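Local coordinates for inorganic polyphosphate/ATP-glucomannokinase (Arthrobacter sp., PDB 1WOQ), which phosphorylates glucose and mannose, using inorganic polyphosphate or ATP as the phosphoryl donor, as a sugar kinase of the ROK family, at residues G79-G84 against E119-A124. Sequence-based numbering, arbitrary orientation.
With BGC (beta-D-glucopyranose), chain C.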
loop_
_atom_site.group_PDB
_atom_site.type_symbol
_atom_site.label_atom_id
_atom_site.label_comp_id
_atom_site.label_asym_id
_atom_site.label_seq_id
_atom_site.Cartn_x
_atom_site.Cartn_y
_atom_site.Cartn_z
ATOM N N GLY A 79 4.173 -6.928 10.851
ATOM C CA GLY A 79 3.918 -5.667 10.176
ATOM C C GLY A 79 2.557 -5.722 9.506
ATOM O O GLY A 79 2.186 -6.738 8.924
ATOM N N VAL A 80 1.809 -4.629 9.575
ATOM C CA VAL A 80 0.471 -4.600 8.991
ATOM C C VAL A 80 0.222 -3.272 8.291
ATOM O O VAL A 80 0.663 -2.229 8.773
ATOM C CB VAL A 80 -0.597 -4.777 10.093
ATOM C CG1 VAL A 80 -1.988 -4.812 9.483
ATOM C CG2 VAL A 80 -0.315 -6.049 10.888
ATOM N N THR A 81 -0.472 -3.304 7.157
ATOM C CA THR A 81 -0.779 -2.067 6.443
ATOM C C THR A 81 -2.219 -1.662 6.704
ATOM O O THR A 81 -3.051 -2.480 7.097
ATOM C CB THR A 81 -0.623 -2.203 4.915
ATOM O OG1 THR A 81 -1.682 -3.022 4.399
ATOM C CG2 THR A 81 0.725 -2.824 4.559
ATOM N N PHE A 82 -2.513 -0.391 6.469
ATOM C CA PHE A 82 -3.858 0.127 6.663
ATOM C C PHE A 82 -4.032 1.294 5.705
ATOM O O PHE A 82 -3.143 2.134 5.582
ATOM C CB PHE A 82 -4.053 0.606 8.098
ATOM C CG PHE A 82 -5.456 1.036 8.389
ATOM C CD1 PHE A 82 -6.415 0.104 8.763
ATOM C CD2 PHE A 82 -5.834 2.363 8.223
ATOM C CE1 PHE A 82 -7.737 0.489 8.967
ATOM C CE2 PHE A 82 -7.153 2.757 8.424
ATOM C CZ PHE A 82 -8.103 1.819 8.795
ATOM N N PRO A 83 -5.186 1.372 5.024
ATOM C CA PRO A 83 -5.443 2.451 4.071
ATOM C C PRO A 83 -5.785 3.807 4.680
ATOM O O PRO A 83 -6.870 4.333 4.460
ATOM C CB PRO A 83 -6.585 1.889 3.233
ATOM C CG PRO A 83 -7.392 1.169 4.260
ATOM C CD PRO A 83 -6.333 0.443 5.083
ATOM N N GLY A 84 -4.851 4.372 5.436
ATOM C CA GLY A 84 -5.082 5.673 6.036
ATOM C C GLY A 84 -3.826 6.234 6.676
ATOM O O GLY A 84 -2.791 5.570 6.715
ATOM N N GLU A 119 2.970 -3.530 14.337
ATOM C CA GLU A 119 3.189 -2.145 13.953
ATOM C C GLU A 119 2.590 -1.904 12.583
ATOM O O GLU A 119 2.938 -2.573 11.607
ATOM C CB GLU A 119 4.678 -1.828 13.961
ATOM C CG GLU A 119 5.243 -1.784 15.369
ATOM C CD GLU A 119 6.717 -1.472 15.400
ATOM O OE1 GLU A 119 7.140 -0.540 14.687
ATOM O OE2 GLU A 119 7.448 -2.152 16.150
ATOM N N VAL A 120 1.680 -0.939 12.533
ATOM C CA VAL A 120 0.970 -0.596 11.315
ATOM C C VAL A 120 1.619 0.552 10.555
ATOM O O VAL A 120 2.243 1.443 11.141
ATOM C CB VAL A 120 -0.500 -0.226 11.643
ATOM C CG1 VAL A 120 -1.259 0.140 10.378
ATOM C CG2 VAL A 120 -1.179 -1.398 12.357
ATOM N N ILE A 121 1.473 0.508 9.237
ATOM C CA ILE A 121 2.010 1.535 8.357
ATOM C C ILE A 121 0.995 1.716 7.236
ATOM O O ILE A 121 0.250 0.791 6.913
ATOM C CB ILE A 121 3.365 1.104 7.757
ATOM C CG1 ILE A 121 3.874 2.174 6.785
ATOM C CG2 ILE A 121 3.220 -0.248 7.062
ATOM C CD1 ILE A 121 5.254 1.873 6.217
ATOM N N ASN A 122 0.943 2.906 6.654
ATOM C CA ASN A 122 0.009 3.136 5.562
ATOM C C ASN A 122 0.284 2.151 4.422
ATOM O O ASN A 122 1.437 1.846 4.124
ATOM C CB ASN A 122 0.133 4.571 5.057
ATOM C CG ASN A 122 -0.632 4.795 3.780
ATOM O OD1 ASN A 122 -0.067 4.730 2.690
ATOM N ND2 ASN A 122 -1.935 5.041 3.902
ATOM N N ASP A 123 -0.775 1.663 3.780
ATOM C CA ASP A 123 -0.618 0.694 2.700
ATOM C C ASP A 123 0.226 1.173 1.514
ATOM O O ASP A 123 1.054 0.418 0.992
ATOM C CB ASP A 123 -1.989 0.204 2.210
ATOM C CG ASP A 123 -2.844 1.312 1.607
ATOM O OD1 ASP A 123 -3.678 0.991 0.735
ATOM O OD2 ASP A 123 -2.704 2.488 2.004
ATOM N N ALA A 124 0.027 2.417 1.084
ATOM C CA ALA A 124 0.806 2.945 -0.034
ATOM C C ALA A 124 2.263 3.133 0.393
ATOM O O ALA A 124 3.182 2.868 -0.385
ATOM C CB ALA A 124 0.210 4.273 -0.520
HETATM C C2 BGC C . -6.392 6.583 1.503
HETATM C C3 BGC C . -4.890 6.275 1.569
HETATM C C4 BGC C . -4.604 4.914 0.917
HETATM C C5 BGC C . -5.187 4.889 -0.504
HETATM C C6 BGC C . -5.026 3.553 -1.205
HETATM C C1 BGC C . -6.859 6.497 0.047
HETATM O O1 BGC C . -8.221 6.732 -0.042
HETATM O O2 BGC C . -6.643 7.880 2.017
HETATM O O3 BGC C . -4.451 6.269 2.919
HETATM O O4 BGC C . -3.199 4.690 0.863
HETATM O O5 BGC C . -6.600 5.185 -0.463
HETATM O O6 BGC C . -5.541 2.489 -0.418
#
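Parallel strand pairing joins G79-F82 to E119-N122 at one margin of a five-stranded mixed sheet, and the C-terminal ends of both strands run into the glucose site. The ladder is read from V80 N to E119 O (3.1 Å), I121 N to V80 O (2.9 Å) and a weak bond from F82 N to I121 O. On the face that carries V80 and V120, covered by helix 106-114, V120 CG1, anti to the backbone N (chi1 180°), meets F82 CB at 3.6 Å. At the strand ends F82 O accepts D123 N and G84 N from opposite faces of its carbonyl plane. This sheet, strand order 3-2-1-4-5, matches the actin-like ATPase fold of ROK kinases. N122 caps helix 123-134, OD1 taking a weak bond from A124 N. Its ND2 gives a straight hydrogen bond to G84 O (3.0 Å, 164°), ND2 standing above the plane of that carbonyl, and weak ones to glucose O3 and O4. An alanine here would probably leave G84 O and these hydroxyls without that donor and the helix start uncapped. D123 OD2 accepts from glucose O4 (2.5 Å) and OD1 from O6 (2.7 Å), while its side chain crosses that of T81, whose OG1 bonds to D18, at about a right angle.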